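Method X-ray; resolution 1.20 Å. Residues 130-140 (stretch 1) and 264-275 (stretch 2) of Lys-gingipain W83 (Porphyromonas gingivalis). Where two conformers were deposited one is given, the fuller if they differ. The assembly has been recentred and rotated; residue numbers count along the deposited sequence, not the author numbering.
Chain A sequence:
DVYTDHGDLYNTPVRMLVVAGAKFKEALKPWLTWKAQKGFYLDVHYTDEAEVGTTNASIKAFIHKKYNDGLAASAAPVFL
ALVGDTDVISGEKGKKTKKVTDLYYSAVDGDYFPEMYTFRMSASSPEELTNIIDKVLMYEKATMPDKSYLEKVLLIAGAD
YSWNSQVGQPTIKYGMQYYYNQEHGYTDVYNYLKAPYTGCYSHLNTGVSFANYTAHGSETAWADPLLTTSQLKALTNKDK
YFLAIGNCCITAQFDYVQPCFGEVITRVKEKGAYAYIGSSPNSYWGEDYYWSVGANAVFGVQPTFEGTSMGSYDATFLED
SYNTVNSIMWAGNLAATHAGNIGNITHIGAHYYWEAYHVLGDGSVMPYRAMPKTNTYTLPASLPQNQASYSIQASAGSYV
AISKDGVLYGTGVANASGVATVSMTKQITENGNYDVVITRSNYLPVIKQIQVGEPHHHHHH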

ATOM      1  N   THR A 130       8.878 -14.846   2.709  1.00 11.63           N
ATOM      2  CA  THR A 130       7.704 -15.661   2.960  1.00 10.94           C
ATOM      3  C   THR A 130       6.888 -15.109   4.116  1.00 11.00           C
ATOM      4  O   THR A 130       5.649 -15.145   4.071  1.00 10.94           O
ATOM      5  N   ASN A 131       7.558 -14.586   5.162  1.00 10.73           N
ATOM      6  CA  ASN A 131       6.810 -14.025   6.289  1.00 11.33           C
ATOM      7  C   ASN A 131       5.892 -12.913   5.818  1.00 10.84           C
ATOM      8  O   ASN A 131       4.745 -12.784   6.244  1.00 10.98           O
ATOM      9  N   ILE A 132       6.430 -12.019   4.965  1.00 10.38           N
ATOM     10  CA  ILE A 132       5.611 -10.898   4.471  1.00 10.70           C
ATOM     11  C   ILE A 132       4.465 -11.436   3.649  1.00 10.01           C
ATOM     12  O   ILE A 132       3.310 -11.027   3.807  1.00  9.89           O
ATOM     13  N   ILE A 133       4.809 -12.344   2.694  1.00 10.45           N
ATOM     14  CA  ILE A 133       3.780 -12.868   1.780  1.00 11.03           C
ATOM     15  C   ILE A 133       2.664 -13.561   2.524  1.00 10.38           C
ATOM     16  O   ILE A 133       1.490 -13.414   2.170  1.00 10.32           O
ATOM     17  N   ASP A 134       3.002 -14.360   3.566  1.00 10.46           N
ATOM     18  CA  ASP A 134       1.923 -15.091   4.267  1.00 10.96           C
ATOM     19  C   ASP A 134       0.923 -14.135   4.908  1.00 10.65           C
ATOM     20  O   ASP A 134      -0.292 -14.393   4.973  1.00 10.98           O
ATOM     21  N   LYS A 135       1.410 -12.987   5.410  1.00 10.28           N
ATOM     22  CA  LYS A 135       0.492 -11.995   5.999  1.00  9.95           C
ATOM     23  C   LYS A 135      -0.373 -11.355   4.937  1.00  9.72           C
ATOM     24  O   LYS A 135      -1.571 -11.149   5.102  1.00 10.00           O
ATOM     25  N   VAL A 136       0.250 -10.997   3.794  1.00  9.69           N
ATOM     26  CA  VAL A 136      -0.515 -10.418   2.670  1.00 10.93           C
ATOM     27  C   VAL A 136      -1.600 -11.369   2.194  1.00 10.54           C
ATOM     28  O   VAL A 136      -2.729 -10.962   1.994  1.00 11.06           O
ATOM     29  N   LEU A 137      -1.262 -12.658   2.033  1.00 11.09           N
ATOM     30  CA  LEU A 137      -2.215 -13.645   1.518  0.53 11.31           C
ATOM     31  C   LEU A 137      -3.390 -13.802   2.482  1.00 10.59           C
ATOM     32  O   LEU A 137      -4.546 -13.852   2.053  1.00 10.91           O
ATOM     33  N   MET A 138      -3.102 -13.893   3.789  1.00 10.57           N
ATOM     34  CA  MET A 138      -4.206 -14.046   4.735  1.00 11.38           C
ATOM     35  C   MET A 138      -5.109 -12.827   4.709  1.00 10.39           C
ATOM     36  O   MET A 138      -6.340 -12.918   4.723  1.00 10.26           O
ATOM     37  N   TYR A 139      -4.489 -11.627   4.623  1.00  9.67           N
ATOM     38  CA  TYR A 139      -5.290 -10.418   4.644  1.00  9.78           C
ATOM     39  C   TYR A 139      -6.142 -10.273   3.385  1.00  8.93           C
ATOM     40  O   TYR A 139      -7.362 -10.035   3.450  1.00  9.48           O
ATOM     41  N   GLU A 140      -5.527 -10.457   2.207  1.00  9.65           N
ATOM     42  CA  GLU A 140      -6.228 -10.243   0.930  1.00  9.86           C
ATOM     43  C   GLU A 140      -7.238 -11.345   0.591  1.00 10.07           C
ATOM     44  O   GLU A 140      -8.252 -11.068  -0.053  1.00 10.96           O
ATOM     45  N   VAL A 264      11.524  -4.234   9.901  1.00  9.78           N
ATOM     46  CA  VAL A 264      11.206  -5.243  10.933  1.00 10.50           C
ATOM     47  C   VAL A 264       9.708  -5.474  11.023  1.00  9.94           C
ATOM     48  O   VAL A 264       9.275  -6.634  11.144  1.00  9.65           O
ATOM     49  N   ILE A 265       8.898  -4.417  10.991  1.00  9.75           N
ATOM     50  CA  ILE A 265       7.470  -4.595  11.241  1.00  9.58           C
ATOM     51  C   ILE A 265       6.816  -5.429  10.127  1.00  9.69           C
ATOM     52  O   ILE A 265       5.797  -6.081  10.391  1.00  9.87           O
ATOM     53  N   THR A 266       7.404  -5.418   8.905  1.00  9.49           N
ATOM     54  CA  THR A 266       6.875  -6.235   7.830  1.00  9.93           C
ATOM     55  C   THR A 266       7.541  -7.606   7.807  1.00  9.47           C
ATOM     56  O   THR A 266       6.865  -8.584   7.476  1.00 10.15           O
ATOM     57  N   ARG A 267       8.836  -7.725   8.150  1.00 10.03           N
ATOM     58  CA  ARG A 267       9.540  -9.026   8.106  1.00 10.86           C
ATOM     59  C   ARG A 267       9.110  -9.987   9.211  1.00 11.18           C
ATOM     60  O   ARG A 267       9.286 -11.191   9.032  1.00 12.32           O
ATOM     61  N   VAL A 268       8.627  -9.508  10.368  1.00 10.89           N
ATOM     62  CA  VAL A 268       8.378 -10.426  11.485  1.00 11.31           C
ATOM     63  C   VAL A 268       7.297 -11.445  11.127  1.00 10.90           C
ATOM     64  O   VAL A 268       6.288 -11.154  10.459  1.00 11.50           O
ATOM     65  N   LYS A 269       7.515 -12.695  11.615  1.00 11.45           N
ATOM     66  CA  LYS A 269       6.679 -13.822  11.237  1.00 11.60           C
ATOM     67  C   LYS A 269       5.374 -13.881  12.018  1.00 12.03           C
ATOM     68  O   LYS A 269       5.405 -13.886  13.248  1.00 12.04           O
ATOM     69  N   GLU A 270       4.245 -13.959  11.320  1.00 11.51           N
ATOM     70  CA  GLU A 270       2.926 -14.163  11.943  1.00 12.59           C
ATOM     71  C   GLU A 270       2.664 -13.160  13.064  1.00 11.32           C
ATOM     72  O   GLU A 270       1.998 -13.457  14.055  1.00 12.70           O
ATOM     73  N   LYS A 271       3.109 -11.932  12.827  1.00 10.94           N
ATOM     74  CA  LYS A 271       2.850 -10.804  13.730  1.00 10.74           C
ATOM     75  C   LYS A 271       3.175  -9.546  12.938  1.00  9.84           C
ATOM     76  O   LYS A 271       3.700  -9.620  11.833  1.00 10.69           O
ATOM     77  N   GLY A 272       2.936  -8.402  13.552  1.00  9.54           N
ATOM     78  CA  GLY A 272       3.263  -7.145  12.870  1.00  9.82           C
ATOM     79  C   GLY A 272       2.332  -6.840  11.700  1.00  9.15           C
ATOM     80  O   GLY A 272       1.117  -7.106  11.722  1.00 10.00           O
ATOM     81  N   ALA A 273       2.929  -6.185  10.681  1.00  9.19           N
ATOM     82  CA  ALA A 273       2.191  -5.568   9.577  1.00  9.56           C
ATOM     83  C   ALA A 273       2.314  -6.314   8.266  1.00  8.98           C
ATOM     84  O   ALA A 273       3.321  -6.985   8.030  1.00 10.29           O
ATOM     85  N   TYR A 274       1.341  -6.085   7.364  1.00  8.99           N
ATOM     86  CA  TYR A 274       1.516  -6.528   5.972  1.00  9.19           C
ATOM     87  C   TYR A 274       2.104  -5.411   5.094  1.00  9.25           C
ATOM     88  O   TYR A 274       2.627  -5.694   4.014  1.00  9.19           O
ATOM     89  N   ALA A 275       2.087  -4.157   5.571  1.00  8.49           N
ATOM     90  CA  ALA A 275       2.672  -3.025   4.843  1.00  8.42           C
ATOM     91  C   ALA A 275       2.911  -1.934   5.862  1.00  8.60           C
ATOM     92  O   ALA A 275       2.226  -1.815   6.886  1.00  8.56           O
TER

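The ammonium group of K135 is buried in a cage of backbone carbonyls with no acid among its partners across the contact. Its side chain (chi1 m, chi2 t, chi3 m, chi4 t) reaches from the helix to the end of the second helix and the chain that follows it, where NZ donates to T266 O and V268 O, both at 2.8 Å, and to K271 O and A273 O, both at 2.9 Å. A long, flexible lysine suits this place: its methylenes span the gap, and its charge is met by carbonyl dipoles converging from a curling chain. G272 lies within that curl at positive phi, which favours glycine; a CB there would clash with I265 O.

One turn earlier, N131 (chi1 m) also points toward the loop. Its amide serves both ways: ND2 donates to R267 O at 2.9 Å, while OD1 accepts from K269 NZ at 3.2 Å. Water 2 also links OD1 to K269 NZ, water 3 joins that amine to D134 OD2, and water 1 connects N131 O with E270 N.

I132 (m, t) sets CG1 against the backbone, 3.3 Å from T266 O. Apolar packing completes the contact: Y274 (chi1 p) sets its CB 4.1 Å from V136 CG2, the compact valine fitting where the backbones run close, and its broad ring meets that of Y139 (chi1 t) obliquely, the planes at 32°, with Y139 CE1 3.6 Å from Y274 CE2.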

ATOM      1  CB  THR A 130       8.156 -17.087   3.220  1.00 12.14           C
ATOM      2  OG1 THR A 130       8.723 -17.568   1.991  1.00 12.43           O
ATOM      3  CG2 THR A 130       7.002 -18.000   3.680  1.00 12.95           C
ATOM      4  CB  ASN A 131       7.761 -13.463   7.313  1.00 12.12           C
ATOM      5  CG  ASN A 131       8.539 -14.502   8.045  1.00 12.89           C
ATOM      6  OD1 ASN A 131       8.215 -15.707   7.994  1.00 14.04           O
ATOM      7  ND2 ASN A 131       9.588 -14.099   8.754  1.00 12.56           N
ATOM      8  CB  ILE A 132       6.456  -9.941   3.604  1.00 10.61           C
ATOM      9  CG1 ILE A 132       7.670  -9.397   4.380  1.00 11.28           C
ATOM     10  CG2 ILE A 132       5.559  -8.791   3.064  1.00 12.33           C
ATOM     11  CD1 ILE A 132       8.637  -8.581   3.511  1.00 12.34           C
ATOM     12  CB  ILE A 133       4.471 -13.829   0.779  1.00 10.24           C
ATOM     13  CG1 ILE A 133       5.375 -13.021  -0.135  1.00 10.71           C
ATOM     14  CG2 ILE A 133       3.423 -14.664  -0.014  1.00 11.14           C
ATOM     15  CD1 ILE A 133       6.322 -13.887  -0.973  1.00 11.29           C
ATOM     16  CB  ASP A 134       2.531 -15.999   5.315  1.00 12.54           C
ATOM     17  CG  ASP A 134       3.254 -17.195   4.723  1.00 14.76           C
ATOM     18  OD1 ASP A 134       3.018 -17.533   3.527  1.00 15.73           O
ATOM     19  OD2 ASP A 134       4.037 -17.827   5.459  1.00 15.52           O
ATOM     20  CB  LYS A 135       1.281 -10.935   6.771  1.00 11.01           C
ATOM     21  CG  LYS A 135       1.940 -11.556   8.040  1.00 10.39           C
ATOM     22  CD  LYS A 135       2.686 -10.514   8.892  1.00 11.66           C
ATOM     23  CE  LYS A 135       4.010 -10.164   8.294  1.00 10.25           C
ATOM     24  NZ  LYS A 135       4.751  -9.177   9.162  1.00 10.41           N
ATOM     25  CB  VAL A 136       0.433 -10.059   1.509  1.00 10.58           C
ATOM     26  CG1 VAL A 136      -0.360  -9.687   0.271  1.00 11.74           C
ATOM     27  CG2 VAL A 136       1.380  -8.947   1.941  1.00 11.27           C
ATOM     28  CB  LEU A 137      -1.515 -15.010   1.317  0.53 11.90           C
ATOM     29  CG  LEU A 137      -0.503 -15.076   0.169  0.53 11.08           C
ATOM     30  CD1 LEU A 137       0.214 -16.411   0.141  0.53 12.70           C
ATOM     31  CD2 LEU A 137      -1.225 -14.877  -1.164  0.53 13.89           C
ATOM     32  CB  MET A 138      -3.670 -14.265   6.148  1.00 11.02           C
ATOM     33  CG  MET A 138      -4.805 -14.248   7.155  1.00 11.38           C
ATOM     34  SD  MET A 138      -4.437 -14.982   8.754  1.00 13.00           S
ATOM     35  CE  MET A 138      -4.483 -16.748   8.273  1.00 14.25           C
ATOM     36  CB  TYR A 139      -4.350  -9.195   4.793  1.00  9.53           C
ATOM     37  CG  TYR A 139      -5.110  -7.896   4.970  1.00  9.42           C
ATOM     38  CD1 TYR A 139      -5.519  -7.472   6.242  1.00  9.71           C
ATOM     39  CD2 TYR A 139      -5.429  -7.093   3.873  1.00 10.23           C
ATOM     40  CE1 TYR A 139      -6.220  -6.304   6.409  1.00  9.98           C
ATOM     41  CE2 TYR A 139      -6.133  -5.909   4.035  1.00 10.74           C
ATOM     42  CZ  TYR A 139      -6.492  -5.503   5.305  1.00  9.76           C
ATOM     43  OH  TYR A 139      -7.163  -4.320   5.464  1.00 11.95           O
ATOM     44  CB  GLU A 140      -5.225 -10.125  -0.224  1.00 10.77           C
ATOM     45  CG  GLU A 140      -4.315  -8.916  -0.100  1.00 10.75           C
ATOM     46  CD  GLU A 140      -3.718  -8.590  -1.457  1.00 10.32           C
ATOM     47  OE1 GLU A 140      -3.023  -9.451  -2.040  1.00 10.69           O
ATOM     48  OE2 GLU A 140      -3.908  -7.447  -1.939  1.00 11.18           O
ATOM     49  CB  VAL A 264      11.805  -4.801  12.291  1.00 10.29           C
ATOM     50  CG1 VAL A 264      11.376  -5.740  13.423  1.00 11.59           C
ATOM     51  CG2 VAL A 264      13.333  -4.780  12.206  1.00 11.18           C
ATOM     52  CB  ILE A 265       6.773  -3.228  11.459  1.00  9.79           C
ATOM     53  CG1 ILE A 265       5.521  -3.391  12.323  1.00  9.61           C
ATOM     54  CG2 ILE A 265       6.483  -2.496  10.109  1.00 10.59           C
ATOM     55  CD1 ILE A 265       4.963  -2.000  12.782  1.00 10.52           C
ATOM     56  CB  THR A 266       6.992  -5.506   6.508  1.00 10.06           C
ATOM     57  OG1 THR A 266       8.343  -5.029   6.282  1.00 10.20           O
ATOM     58  CG2 THR A 266       6.019  -4.380   6.411  1.00 11.18           C
ATOM     59  CB  ARG A 267      11.052  -8.818   8.228  1.00 10.64           C
ATOM     60  CG  ARG A 267      11.672  -8.143   7.033  1.00 10.23           C
ATOM     61  CD  ARG A 267      13.106  -7.797   7.330  1.00 10.72           C
ATOM     62  NE  ARG A 267      13.696  -7.220   6.123  1.00 10.59           N
ATOM     63  CZ  ARG A 267      14.995  -6.978   5.963  1.00 10.32           C
ATOM     64  NH1 ARG A 267      15.850  -7.191   6.966  1.00 11.24           N
ATOM     65  NH2 ARG A 267      15.441  -6.459   4.821  1.00 11.09           N
ATOM     66  CB  VAL A 268       8.059  -9.665  12.784  1.00 10.52           C
ATOM     67  CG1 VAL A 268       9.320  -9.068  13.411  1.00 11.65           C
ATOM     68  CG2 VAL A 268       6.975  -8.603  12.594  1.00 10.87           C
ATOM     69  CB  LYS A 269       7.453 -15.139  11.477  1.00 13.08           C
ATOM     70  CG  LYS A 269       6.663 -16.347  10.965  1.00 14.42           C
ATOM     71  CD  LYS A 269       7.533 -17.617  10.928  1.00 18.48           C
ATOM     72  CE  LYS A 269       6.893 -18.749  10.111  1.00 21.21           C
ATOM     73  NZ  LYS A 269       6.864 -18.488   8.606  1.00 23.56           N
ATOM     74  CB  GLU A 270       2.775 -15.625  12.442  1.00 14.82           C
ATOM     75  CG  GLU A 270       2.761 -16.619  11.267  1.00 17.70           C
ATOM     76  CD  GLU A 270       2.724 -18.084  11.648  1.00 23.98           C
ATOM     77  OE1 GLU A 270       2.888 -18.399  12.841  1.00 29.03           O
ATOM     78  OE2 GLU A 270       2.515 -18.915  10.739  1.00 33.55           O
ATOM     79  CB  LYS A 271       3.671 -10.958  15.021  1.00 11.64           C
ATOM     80  CG  LYS A 271       5.172 -10.799  14.777  1.00 11.37           C
ATOM     81  CD  LYS A 271       6.066 -11.108  16.005  1.00 12.03           C
ATOM     82  CE  LYS A 271       6.047 -12.553  16.466  1.00 13.22           C
ATOM     83  NZ  LYS A 271       6.843 -13.449  15.568  1.00 17.90           N
ATOM     84  CB  ALA A 273       2.795  -4.143   9.377  1.00  9.59           C
ATOM     85  CB  TYR A 274       0.188  -7.027   5.381  1.00  9.37           C
ATOM     86  CG  TYR A 274      -0.892  -5.979   5.299  1.00  8.91           C
ATOM     87  CD1 TYR A 274      -0.882  -5.022   4.283  1.00  9.20           C
ATOM     88  CD2 TYR A 274      -1.907  -5.907   6.253  1.00  9.42           C
ATOM     89  CE1 TYR A 274      -1.889  -4.061   4.190  1.00  9.49           C
ATOM     90  CE2 TYR A 274      -2.918  -4.938   6.170  1.00  9.31           C
ATOM     91  CZ  TYR A 274      -2.873  -3.991   5.164  1.00  9.40           C
ATOM     92  OH  TYR A 274      -3.836  -3.034   5.027  1.00  9.93           O
ATOM     93  CB  ALA A 275       1.752  -2.535   3.745  1.00  9.87           C
TER
HETATM   94  O   HOH W   1       4.183 -14.389   8.525  1.00 12.84           O
HETATM   95  O   HOH W   2       9.163 -18.220   7.050  1.00 27.80           O
HETATM   96  O   HOH W   3       4.535 -17.098   7.962  1.00 18.95           O